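Local coordinates for GTP-binding nuclear protein GSP1 (Encephalitozoon cuniculi, PDB 4DJT) that binds guanine nucleotides as a Ran-type small GTPase and probably takes part in nucleocytoplasmic transport, including protein import into the nucleus and RNA export, at residues A[41-53]-A[61-73]. Residues are numbered along the deposited sequence; the frame is centred on the assembly and turned at random.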
loop_
_atom_site.group_PDB
_atom_site.type_symbol
_atom_site.label_atom_id
_atom_site.label_comp_id
_atom_site.label_asym_id
_atom_site.label_seq_id
_atom_site.Cartn_x
_atom_site.Cartn_y
_atom_site.Cartn_z
ATOM N N ASN A 41 -9.905 -13.551 -1.643
ATOM C CA ASN A 41 -9.833 -14.334 -2.837
ATOM C C ASN A 41 -8.751 -15.383 -2.636
ATOM O O ASN A 41 -7.579 -15.057 -2.536
ATOM C CB ASN A 41 -9.539 -13.443 -4.043
ATOM C CG ASN A 41 -9.533 -14.209 -5.348
ATOM O OD1 ASN A 41 -8.802 -15.179 -5.513
ATOM N ND2 ASN A 41 -10.348 -13.769 -6.284
ATOM N N ALA A 42 -9.181 -16.637 -2.515
ATOM C CA ALA A 42 -8.264 -17.743 -2.245
ATOM C C ALA A 42 -7.357 -18.059 -3.435
ATOM O O ALA A 42 -6.226 -18.495 -3.252
ATOM C CB ALA A 42 -9.038 -18.982 -1.813
ATOM N N THR A 43 -7.835 -17.824 -4.654
ATOM C CA THR A 43 -6.995 -18.104 -5.836
ATOM C C THR A 43 -5.755 -17.208 -5.821
ATOM O O THR A 43 -4.629 -17.670 -6.052
ATOM C CB THR A 43 -7.763 -17.916 -7.158
ATOM O OG1 THR A 43 -8.888 -18.797 -7.180
ATOM C CG2 THR A 43 -6.849 -18.222 -8.371
ATOM N N VAL A 44 -5.968 -15.933 -5.512
ATOM C CA VAL A 44 -4.876 -14.983 -5.479
ATOM C C VAL A 44 -4.118 -15.005 -4.161
ATOM O O VAL A 44 -2.915 -14.796 -4.170
ATOM C CB VAL A 44 -5.327 -13.556 -5.811
ATOM C CG1 VAL A 44 -6.455 -13.125 -4.921
ATOM C CG2 VAL A 44 -4.154 -12.597 -5.643
ATOM N N GLY A 45 -4.804 -15.290 -3.042
ATOM C CA GLY A 45 -4.186 -15.183 -1.713
ATOM C C GLY A 45 -4.208 -13.706 -1.276
ATOM O O GLY A 45 -3.172 -13.100 -0.946
ATOM N N ALA A 46 -5.377 -13.094 -1.349
ATOM C CA ALA A 46 -5.453 -11.680 -1.062
ATOM C C ALA A 46 -6.780 -11.291 -0.470
ATOM O O ALA A 46 -7.801 -11.910 -0.736
ATOM C CB ALA A 46 -5.194 -10.874 -2.327
ATOM N N VAL A 47 -6.725 -10.275 0.385
ATOM C CA VAL A 47 -7.885 -9.624 0.928
ATOM C C VAL A 47 -8.007 -8.239 0.303
ATOM O O VAL A 47 -7.039 -7.474 0.274
ATOM C CB VAL A 47 -7.744 -9.459 2.467
ATOM C CG1 VAL A 47 -8.835 -8.551 3.038
ATOM C CG2 VAL A 47 -7.755 -10.829 3.139
ATOM N N ASN A 48 -9.198 -7.911 -0.175
ATOM C CA ASN A 48 -9.504 -6.524 -0.538
ATOM C C ASN A 48 -10.075 -5.746 0.621
ATOM O O ASN A 48 -11.064 -6.164 1.211
ATOM C CB ASN A 48 -10.506 -6.422 -1.676
ATOM C CG ASN A 48 -10.768 -4.979 -2.052
ATOM O OD1 ASN A 48 -9.849 -4.300 -2.427
ATOM N ND2 ASN A 48 -12.015 -4.511 -1.930
ATOM N N HIS A 49 -9.488 -4.576 0.884
ATOM C CA HIS A 49 -9.955 -3.619 1.917
ATOM C C HIS A 49 -10.496 -2.375 1.267
ATOM O O HIS A 49 -9.730 -1.545 0.799
ATOM C CB HIS A 49 -8.776 -3.221 2.816
ATOM C CG HIS A 49 -8.193 -4.349 3.612
ATOM N ND1 HIS A 49 -8.677 -4.710 4.816
ATOM C CD2 HIS A 49 -7.087 -5.170 3.371
ATOM C CE1 HIS A 49 -7.922 -5.720 5.314
ATOM N NE2 HIS A 49 -6.957 -5.995 4.430
ATOM N N PRO A 50 -11.818 -2.239 1.187
ATOM C CA PRO A 50 -12.357 -0.970 0.662
ATOM C C PRO A 50 -12.221 0.152 1.665
ATOM O O PRO A 50 -12.608 -0.005 2.830
ATOM C CB PRO A 50 -13.825 -1.253 0.413
ATOM C CG PRO A 50 -14.060 -2.661 0.768
ATOM C CD PRO A 50 -12.836 -3.308 1.277
ATOM N N VAL A 51 -11.673 1.274 1.204
ATOM C CA VAL A 51 -11.640 2.518 1.997
ATOM C C VAL A 51 -12.150 3.702 1.128
ATOM O O VAL A 51 -11.619 3.978 0.037
ATOM C CB VAL A 51 -10.257 2.796 2.620
ATOM C CG1 VAL A 51 -9.154 2.901 1.551
ATOM C CG2 VAL A 51 -10.305 4.049 3.482
ATOM N N THR A 52 -13.172 4.368 1.644
ATOM C CA THR A 52 -13.845 5.461 0.977
ATOM C C THR A 52 -13.528 6.772 1.701
ATOM O O THR A 52 -13.600 6.866 2.932
ATOM C CB THR A 52 -15.363 5.263 0.974
ATOM O OG1 THR A 52 -15.667 4.040 0.286
ATOM C CG2 THR A 52 -16.060 6.465 0.252
ATOM N N PHE A 53 -13.176 7.772 0.903
ATOM C CA PHE A 53 -13.019 9.132 1.359
ATOM C C PHE A 53 -13.992 10.012 0.578
ATOM O O PHE A 53 -14.272 9.765 -0.589
ATOM C CB PHE A 53 -11.593 9.632 1.058
ATOM C CG PHE A 53 -10.507 8.845 1.716
ATOM C CD1 PHE A 53 -9.966 7.739 1.090
ATOM C CD2 PHE A 53 -10.033 9.193 2.947
ATOM C CE1 PHE A 53 -8.968 7.001 1.687
ATOM C CE2 PHE A 53 -8.992 8.469 3.546
ATOM C CZ PHE A 53 -8.461 7.384 2.899
ATOM N N ILE A 61 -14.573 8.758 -3.240
ATOM C CA ILE A 61 -13.396 8.150 -3.792
ATOM C C ILE A 61 -13.129 6.874 -3.048
ATOM O O ILE A 61 -12.890 6.912 -1.847
ATOM C CB ILE A 61 -12.206 9.096 -3.681
ATOM C CG1 ILE A 61 -12.475 10.296 -4.565
ATOM C CG2 ILE A 61 -10.916 8.381 -4.094
ATOM C CD1 ILE A 61 -11.459 11.420 -4.436
ATOM N N LYS A 62 -13.231 5.751 -3.739
ATOM C CA LYS A 62 -13.068 4.445 -3.086
ATOM C C LYS A 62 -11.818 3.769 -3.599
ATOM O O LYS A 62 -11.622 3.618 -4.834
ATOM C CB LYS A 62 -14.286 3.518 -3.298
ATOM C CG LYS A 62 -14.065 2.120 -2.684
ATOM C CD LYS A 62 -15.250 1.182 -2.906
ATOM C CE LYS A 62 -16.384 1.520 -1.997
ATOM N NZ LYS A 62 -17.595 0.769 -2.420
ATOM N N PHE A 63 -10.960 3.378 -2.661
ATOM C CA PHE A 63 -9.799 2.560 -2.976
ATOM C C PHE A 63 -10.085 1.111 -2.546
ATOM O O PHE A 63 -10.434 0.841 -1.396
ATOM C CB PHE A 63 -8.570 3.099 -2.239
ATOM C CG PHE A 63 -8.206 4.512 -2.630
ATOM C CD1 PHE A 63 -7.475 4.754 -3.778
ATOM C CD2 PHE A 63 -8.572 5.582 -1.839
ATOM C CE1 PHE A 63 -7.085 6.051 -4.136
ATOM C CE2 PHE A 63 -8.202 6.875 -2.173
ATOM C CZ PHE A 63 -7.470 7.123 -3.326
ATOM N N ASN A 64 -9.897 0.183 -3.470
ATOM C CA ASN A 64 -9.969 -1.225 -3.142
ATOM C C ASN A 64 -8.562 -1.696 -2.994
ATOM O O ASN A 64 -7.849 -1.905 -4.001
ATOM C CB ASN A 64 -10.708 -1.976 -4.264
ATOM C CG ASN A 64 -12.207 -1.778 -4.193
ATOM O OD1 ASN A 64 -12.818 -1.834 -3.104
ATOM N ND2 ASN A 64 -12.830 -1.552 -5.361
ATOM N N VAL A 65 -8.104 -1.754 -1.738
ATOM C CA VAL A 65 -6.709 -1.940 -1.442
ATOM C C VAL A 65 -6.445 -3.431 -1.164
ATOM O O VAL A 65 -7.018 -4.004 -0.261
ATOM C CB VAL A 65 -6.256 -1.064 -0.230
ATOM C CG1 VAL A 65 -4.737 -1.153 -0.071
ATOM C CG2 VAL A 65 -6.713 0.363 -0.412
ATOM N N TRP A 66 -5.641 -4.071 -2.023
ATOM C CA TRP A 66 -5.321 -5.498 -1.885
ATOM C C TRP A 66 -4.144 -5.714 -1.026
ATOM O O TRP A 66 -3.123 -5.027 -1.172
ATOM C CB TRP A 66 -5.055 -6.117 -3.247
ATOM C CG TRP A 66 -6.307 -6.314 -4.034
ATOM C CD1 TRP A 66 -7.441 -5.518 -4.034
ATOM C CD2 TRP A 66 -6.597 -7.388 -4.971
ATOM N NE1 TRP A 66 -8.391 -6.048 -4.857
ATOM C CE2 TRP A 66 -7.930 -7.147 -5.469
ATOM C CE3 TRP A 66 -5.881 -8.489 -5.445
ATOM C CZ2 TRP A 66 -8.534 -7.990 -6.393
ATOM C CZ3 TRP A 66 -6.488 -9.322 -6.375
ATOM C CH2 TRP A 66 -7.783 -9.078 -6.844
ATOM N N ASP A 67 -4.261 -6.665 -0.117
ATOM C CA ASP A 67 -3.152 -7.061 0.775
ATOM C C ASP A 67 -2.974 -8.535 0.604
ATOM O O ASP A 67 -3.956 -9.243 0.381
ATOM C CB ASP A 67 -3.519 -6.775 2.237
ATOM C CG ASP A 67 -2.385 -7.056 3.214
ATOM O OD1 ASP A 67 -1.230 -6.927 2.803
ATOM O OD2 ASP A 67 -2.674 -7.324 4.438
ATOM N N THR A 68 -1.755 -9.025 0.781
ATOM C CA THR A 68 -1.502 -10.444 0.695
ATOM C C THR A 68 -1.892 -11.143 2.012
ATOM O O THR A 68 -2.183 -10.506 3.003
ATOM C CB THR A 68 -0.023 -10.770 0.469
ATOM O OG1 THR A 68 0.705 -10.577 1.703
ATOM C CG2 THR A 68 0.558 -9.954 -0.652
ATOM N N ALA A 69 -1.916 -12.473 1.966
ATOM C CA ALA A 69 -2.072 -13.297 3.171
ATOM C C ALA A 69 -0.704 -13.856 3.671
ATOM O O ALA A 69 -0.662 -14.829 4.413
ATOM C CB ALA A 69 -3.049 -14.445 2.865
ATOM N N GLY A 70 0.400 -13.233 3.263
ATOM C CA GLY A 70 1.703 -13.559 3.768
ATOM C C GLY A 70 2.560 -14.376 2.811
ATOM O O GLY A 70 3.733 -14.639 3.099
ATOM N N GLN A 71 2.005 -14.760 1.664
ATOM C CA GLN A 71 2.711 -15.706 0.782
ATOM C C GLN A 71 4.024 -15.131 0.184
ATOM O O GLN A 71 4.900 -15.918 -0.219
ATOM C CB GLN A 71 1.777 -16.276 -0.314
ATOM C CG GLN A 71 1.264 -15.313 -1.373
ATOM C CD GLN A 71 0.018 -14.576 -0.942
ATOM O OE1 GLN A 71 -0.271 -14.479 0.251
ATOM N NE2 GLN A 71 -0.723 -14.031 -1.924
ATOM N N GLU A 72 4.174 -13.783 0.171
ATOM C CA GLU A 72 5.405 -13.110 -0.296
ATOM C C GLU A 72 6.647 -13.491 0.516
ATOM O O GLU A 72 7.757 -13.279 0.058
ATOM C CB GLU A 72 5.276 -11.565 -0.323
ATOM C CG GLU A 72 5.300 -10.825 1.025
ATOM C CD GLU A 72 3.973 -10.872 1.766
ATOM O OE1 GLU A 72 3.061 -11.630 1.347
ATOM O OE2 GLU A 72 3.855 -10.149 2.753
ATOM N N LYS A 73 6.441 -14.051 1.703
ATOM C CA LYS A 73 7.545 -14.439 2.577
ATOM C C LYS A 73 8.341 -15.567 1.966
ATOM O O LYS A 73 9.559 -15.617 2.115
ATOM C CB LYS A 73 7.035 -14.859 3.960
ATOM C CG LYS A 73 6.419 -13.728 4.743
ATOM C CD LYS A 73 5.911 -14.186 6.094
ATOM C CE LYS A 73 5.177 -13.063 6.803
ATOM N NZ LYS A 73 4.576 -13.544 8.072
#
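N48 and W66 face each other across a non-hydrogen-bonded pair of the antiparallel hairpin formed by strands 46-53 and 61-68, and they illustrate how a first torsion can carry a polar group across to the partner strand. With CG anti to the backbone N (chi1 -178°), N48 reaches over the neighbouring strand: its OD1 lies 3.1 Å from W66 CD1, while its ND2 donates to N64 OD1 at 3.0 Å. That bond is straight at the hydrogen and close to the N48 amide plane, but it meets the N64 carbonyl from above its plane, the two amides being turned 66° apart. Further along, the six-membered ring of W66 packs obliquely against A46 CB (4.0 Å from CE3) and both methyls of V44; K13 makes a cation-pi contact with the indole.

The other side of the sheet is mainly apolar. F53 and F63 cross at about a right angle, F53 CD1 approaching the F63 ring edge 3.8 Å from CE2, and V51 CG1 touches both F63 CB and V65 CG2. Helix 164-174 packs on I61, F63 and V65. H49 CD2 rests against CB of D67, whose side chain lies about 4 Å from the bound magnesium ion (nearest atoms). Y194 OH hydrogen-bonds to both H49 NE2 and D67 OD2, as does T25 OG1 to D67 OD2.

Beyond the strands, G45 O is gripped twice, by Q71 NE2 (2.8 Å) and A69 N (3.2 Å), from opposite faces of its carbonyl plane. Through Q71, this oxygen ties the predicted switch one region to the start of the predicted switch two, where E72 touches GDP, at the end of the hairpin of strands 46-54 and 60-68 in the Ras-like P-loop GTPase fold.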